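Local atomic coordinates of bacterial bifunctional deaminase-reductase C-terminal domain-containing protein (Corynebacterium diphtheriae, PDB entry 2P4G), a protein that probably acts as an NADP-dependent reductase related to the 5-amino-6-(5-phosphoribosylamino)uracil reductases of riboflavin biosynthesis. Residues A[135-147]-A[164-178]. Residues are numbered along the deposited sequence; the frame is centred on the assembly and turned at random.
Sequences ELSPLVITQQPAN and VEVIVAPTSTNPLKI. With EDO (1,2-ethanediol), chain I.
Strands 139-143 and 166-169 pair in parallel at one margin of the central sheet, as the two arms of a beta-alpha-beta unit whose crossover is helix 150-162, in a domain of the RibD C-terminal family. Backbone bonds pass back and forth between them: Val-140 N reaches Glu-165 O, Val-140 O receives Ile-167 N, and Thr-142 repeats the pattern with Ile-167 O and Ala-169 N. Just before the strands, a water joins Ser-137 OG, Pro-138 O and Glu-165 N. One face carries Ile-141 beside Ile-167, both side chains pointing the same way, with their CD1 methyls tightly packed at 3.5 Å. Leu-139 CD1 lies against the Glu-165 carboxylate, whose OE2 forms a salt bridge with Arg-186. The other face bears Val-140, Val-166 and Thr-142, with Val-166 packing against helix 150-162; with Thr-142 OG1 anti to the backbone N (chi1 -176°) and bonded to Ser-116 and Trp-152, its CG2 meets Val-166 CG1 at 3.6 Å. From the last residue of its strand, Gln-143 extends its amide into the turn before helix 175-184. There NE2 donates in the carbonyl plane, on a lone pair, to Pro-170 O at 2.6 Å, and weakly to Thr-173 O at 2.9 Å. Thr-173 OG1 also donates to Pro-170 O, at 2.6 Å. Two side-chain donors thus converge on one carbonyl, consistent with a strand side chain helping to hold the turn that leads into the next helix.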
loop_
_atom_site.group_PDB
_atom_site.type_symbol
_atom_site.label_atom_id
_atom_site.label_comp_id
_atom_site.label_asym_id
_atom_site.label_seq_id
_atom_site.Cartn_x
_atom_site.Cartn_y
_atom_site.Cartn_z
ATOM N N GLU A 135 29.096 0.250 22.727
ATOM C CA GLU A 135 28.629 0.662 21.415
ATOM C C GLU A 135 27.475 -0.200 20.903
ATOM O O GLU A 135 26.754 0.211 20.005
ATOM C CB GLU A 135 29.771 0.742 20.395
ATOM C CG GLU A 135 30.241 -0.552 19.702
ATOM C CD GLU A 135 31.235 -0.231 18.576
ATOM O OE1 GLU A 135 31.016 0.803 17.891
ATOM O OE2 GLU A 135 32.221 -0.980 18.362
ATOM N N LEU A 136 27.300 -1.387 21.488
ATOM C CA LEU A 136 26.205 -2.282 21.129
ATOM C C LEU A 136 25.010 -2.114 22.080
ATOM O O LEU A 136 23.910 -2.568 21.771
ATOM C CB LEU A 136 26.714 -3.732 21.123
ATOM C CG LEU A 136 27.791 -4.007 20.058
ATOM C CD1 LEU A 136 28.426 -5.337 20.286
ATOM C CD2 LEU A 136 27.231 -3.881 18.613
ATOM N N SER A 137 25.232 -1.468 23.230
ATOM C CA SER A 137 24.168 -1.189 24.191
ATOM C C SER A 137 23.142 -0.178 23.623
ATOM O O SER A 137 23.519 0.835 23.048
ATOM C CB SER A 137 24.781 -0.652 25.503
ATOM O OG SER A 137 23.843 -0.648 26.573
ATOM N N PRO A 138 21.846 -0.464 23.771
ATOM C CA PRO A 138 20.838 0.390 23.188
ATOM C C PRO A 138 20.547 1.593 24.055
ATOM O O PRO A 138 20.553 1.485 25.278
ATOM C CB PRO A 138 19.604 -0.498 23.186
ATOM C CG PRO A 138 19.787 -1.377 24.370
ATOM C CD PRO A 138 21.242 -1.619 24.469
ATOM N N LEU A 139 20.266 2.725 23.414
ATOM C CA LEU A 139 19.812 3.891 24.110
ATOM C C LEU A 139 18.289 3.696 24.244
ATOM O O LEU A 139 17.580 3.565 23.248
ATOM C CB LEU A 139 20.174 5.146 23.311
ATOM C CG LEU A 139 19.690 6.497 23.834
ATOM C CD1 LEU A 139 20.216 6.767 25.244
ATOM C CD2 LEU A 139 20.080 7.614 22.840
ATOM N N VAL A 140 17.797 3.642 25.478
ATOM C CA VAL A 140 16.368 3.492 25.716
ATOM C C VAL A 140 15.756 4.863 25.966
ATOM O O VAL A 140 16.278 5.645 26.761
ATOM C CB VAL A 140 16.071 2.536 26.878
ATOM C CG1 VAL A 140 14.528 2.468 27.155
ATOM C CG2 VAL A 140 16.639 1.173 26.543
ATOM N N ILE A 141 14.674 5.155 25.245
ATOM C CA ILE A 141 13.947 6.411 25.396
ATOM C C ILE A 141 12.521 6.073 25.872
ATOM O O ILE A 141 11.768 5.403 25.180
ATOM C CB ILE A 141 13.858 7.228 24.071
ATOM C CG1 ILE A 141 15.239 7.417 23.414
ATOM C CG2 ILE A 141 13.131 8.571 24.313
ATOM C CD1 ILE A 141 16.174 8.311 24.135
ATOM N N THR A 142 12.175 6.558 27.055
ATOM C CA THR A 142 10.883 6.327 27.649
ATOM C C THR A 142 10.280 7.657 28.133
ATOM O O THR A 142 10.779 8.741 27.814
ATOM C CB THR A 142 11.014 5.297 28.790
ATOM O OG1 THR A 142 9.719 5.004 29.319
ATOM C CG2 THR A 142 11.921 5.805 29.888
ATOM N N GLN A 143 9.206 7.576 28.898
ATOM C CA GLN A 143 8.505 8.755 29.364
ATOM C C GLN A 143 8.078 8.528 30.802
ATOM O O GLN A 143 7.753 7.422 31.167
ATOM C CB GLN A 143 7.291 8.967 28.462
ATOM C CG GLN A 143 6.608 10.296 28.608
ATOM C CD GLN A 143 5.844 10.718 27.352
ATOM O OE1 GLN A 143 5.406 9.887 26.538
ATOM N NE2 GLN A 143 5.678 12.026 27.196
ATOM N N GLN A 144 8.098 9.554 31.634
ATOM C CA GLN A 144 7.571 9.407 32.984
ATOM C C GLN A 144 6.090 9.135 32.845
ATOM O O GLN A 144 5.377 9.968 32.289
ATOM C CB GLN A 144 7.779 10.671 33.803
ATOM C CG GLN A 144 7.418 10.525 35.278
ATOM C CD GLN A 144 8.513 9.856 36.095
ATOM O OE1 GLN A 144 9.697 10.177 35.958
ATOM N NE2 GLN A 144 8.121 8.925 36.960
ATOM N N PRO A 145 5.619 7.966 33.327
ATOM C CA PRO A 145 4.204 7.631 33.178
ATOM C C PRO A 145 3.317 8.593 33.968
ATOM O O PRO A 145 3.640 8.927 35.109
ATOM C CB PRO A 145 4.118 6.199 33.729
ATOM C CG PRO A 145 5.248 6.099 34.676
ATOM C CD PRO A 145 6.344 6.895 34.035
ATOM N N ALA A 146 2.231 9.034 33.332
ATOM C CA ALA A 146 1.383 10.108 33.850
ATOM C C ALA A 146 0.865 9.724 35.218
ATOM O O ALA A 146 1.087 10.426 36.207
ATOM C CB ALA A 146 0.213 10.388 32.886
ATOM N N ASN A 147 0.182 8.589 35.260
ATOM C CA ASN A 147 -0.211 7.980 36.511
ATOM C C ASN A 147 0.714 6.809 36.778
ATOM O O ASN A 147 1.021 6.018 35.876
ATOM C CB ASN A 147 -1.684 7.575 36.473
ATOM C CG ASN A 147 -2.606 8.747 36.769
ATOM O OD1 ASN A 147 -2.365 9.526 37.704
ATOM N ND2 ASN A 147 -3.668 8.881 35.977
ATOM N N VAL A 164 22.284 -0.113 31.113
ATOM C CA VAL A 164 21.665 0.516 29.947
ATOM C C VAL A 164 21.361 1.980 30.202
ATOM O O VAL A 164 20.821 2.332 31.256
ATOM C CB VAL A 164 20.364 -0.219 29.514
ATOM C CG1 VAL A 164 19.560 0.606 28.447
ATOM C CG2 VAL A 164 20.721 -1.644 28.989
ATOM N N GLU A 165 21.718 2.827 29.234
ATOM C CA GLU A 165 21.389 4.245 29.274
ATOM C C GLU A 165 19.913 4.497 28.959
ATOM O O GLU A 165 19.446 4.150 27.862
ATOM C CB GLU A 165 22.238 4.983 28.240
ATOM C CG GLU A 165 22.301 6.487 28.432
ATOM C CD GLU A 165 23.123 7.168 27.353
ATOM O OE1 GLU A 165 23.853 6.460 26.599
ATOM O OE2 GLU A 165 23.020 8.419 27.250
ATOM N N VAL A 166 19.194 5.115 29.898
ATOM C CA VAL A 166 17.764 5.410 29.726
ATOM C C VAL A 166 17.463 6.896 29.874
ATOM O O VAL A 166 17.748 7.482 30.911
ATOM C CB VAL A 166 16.890 4.669 30.753
ATOM C CG1 VAL A 166 15.408 4.868 30.407
ATOM C CG2 VAL A 166 17.244 3.173 30.824
ATOM N N ILE A 167 16.893 7.496 28.834
ATOM C CA ILE A 167 16.443 8.855 28.891
ATOM C C ILE A 167 14.946 8.815 29.141
ATOM O O ILE A 167 14.207 8.165 28.383
ATOM C CB ILE A 167 16.663 9.595 27.572
ATOM C CG1 ILE A 167 18.157 9.737 27.250
ATOM C CG2 ILE A 167 16.031 10.996 27.646
ATOM C CD1 ILE A 167 18.404 10.343 25.859
ATOM N N VAL A 168 14.501 9.501 30.195
ATOM C CA VAL A 168 13.081 9.615 30.513
ATOM C C VAL A 168 12.573 10.962 30.024
ATOM O O VAL A 168 12.929 11.985 30.582
ATOM C CB VAL A 168 12.846 9.501 32.034
ATOM C CG1 VAL A 168 11.352 9.609 32.363
ATOM C CG2 VAL A 168 13.442 8.202 32.549
ATOM N N ALA A 169 11.779 10.962 28.962
ATOM C CA ALA A 169 11.101 12.176 28.506
ATOM C C ALA A 169 10.042 12.589 29.529
ATOM O O ALA A 169 9.467 11.739 30.194
ATOM C CB ALA A 169 10.455 11.949 27.132
ATOM N N PRO A 170 9.824 13.903 29.715
ATOM C CA PRO A 170 8.665 14.370 30.479
ATOM C C PRO A 170 7.330 13.851 29.970
ATOM O O PRO A 170 7.206 13.449 28.805
ATOM C CB PRO A 170 8.737 15.886 30.318
ATOM C CG PRO A 170 10.197 16.155 30.164
ATOM C CD PRO A 170 10.696 15.027 29.322
ATOM N N THR A 171 6.336 13.877 30.854
ATOM C CA THR A 171 4.987 13.399 30.540
ATOM C C THR A 171 4.402 14.151 29.337
ATOM O O THR A 171 3.754 13.546 28.468
ATOM C CB THR A 171 4.051 13.562 31.767
ATOM O OG1 THR A 171 4.657 12.956 32.923
ATOM C CG2 THR A 171 2.675 12.931 31.505
ATOM N N SER A 172 4.665 15.462 29.300
ATOM C CA SER A 172 4.208 16.365 28.234
ATOM C C SER A 172 4.820 16.096 26.862
ATOM O O SER A 172 4.127 16.134 25.845
ATOM C CB SER A 172 4.542 17.801 28.634
ATOM O OG SER A 172 5.791 17.848 29.312
ATOM N N THR A 173 6.118 15.811 26.852
ATOM C CA THR A 173 6.942 15.817 25.638
ATOM C C THR A 173 6.649 14.701 24.622
ATOM O O THR A 173 5.935 13.739 24.905
ATOM C CB THR A 173 8.421 15.700 26.031
ATOM O OG1 THR A 173 8.597 14.517 26.822
ATOM C CG2 THR A 173 8.873 16.912 26.830
ATOM N N ASN A 174 7.225 14.850 23.433
ATOM C CA ASN A 174 7.135 13.850 22.378
ATOM C C ASN A 174 8.418 13.007 22.371
ATOM O O ASN A 174 9.498 13.547 22.182
ATOM C CB ASN A 174 6.946 14.543 21.024
ATOM C CG ASN A 174 6.658 13.572 19.892
ATOM O OD1 ASN A 174 7.141 12.435 19.867
ATOM N ND2 ASN A 174 5.873 14.026 18.932
ATOM N N PRO A 175 8.301 11.681 22.550
ATOM C CA PRO A 175 9.484 10.816 22.671
ATOM C C PRO A 175 10.376 10.759 21.426
ATOM O O PRO A 175 11.580 10.640 21.566
ATOM C CB PRO A 175 8.875 9.433 22.924
ATOM C CG PRO A 175 7.527 9.503 22.294
ATOM C CD PRO A 175 7.057 10.894 22.614
ATOM N N LEU A 176 9.796 10.814 20.229
ATOM C CA LEU A 176 10.578 10.908 18.988
ATOM C C LEU A 176 11.396 12.194 18.908
ATOM O O LEU A 176 12.557 12.152 18.533
ATOM C CB LEU A 176 9.699 10.813 17.740
ATOM C CG LEU A 176 9.655 9.456 17.055
ATOM C CD1 LEU A 176 8.734 9.510 15.843
ATOM C CD2 LEU A 176 11.062 9.010 16.645
ATOM N N LYS A 177 10.780 13.327 19.224
ATOM C CA LYS A 177 11.479 14.613 19.284
ATOM C C LYS A 177 12.647 14.497 20.252
ATOM O O LYS A 177 13.760 14.963 19.981
ATOM C CB LYS A 177 10.509 15.714 19.734
ATOM C CG LYS A 177 11.130 16.950 20.397
ATOM C CD LYS A 177 11.810 17.887 19.400
ATOM C CE LYS A 177 11.908 19.299 19.947
ATOM N NZ LYS A 177 12.486 20.227 18.943
ATOM N N ILE A 178 12.373 13.870 21.393
ATOM C CA ILE A 178 13.365 13.675 22.435
ATOM C C ILE A 178 14.514 12.799 21.929
ATOM O O ILE A 178 15.686 13.116 22.130
ATOM C CB ILE A 178 12.726 13.027 23.683
ATOM C CG1 ILE A 178 11.791 14.027 24.378
ATOM C CG2 ILE A 178 13.822 12.519 24.661
ATOM C CD1 ILE A 178 12.500 15.040 25.209
HETATM C C1 EDO I . 27.132 3.477 19.268
HETATM O O1 EDO I . 27.308 2.490 18.241
HETATM C C2 EDO I . 28.257 4.511 19.320
HETATM O O2 EDO I . 27.845 5.794 18.787
HETATM O O HOH W 1 22.719 1.911 26.794
#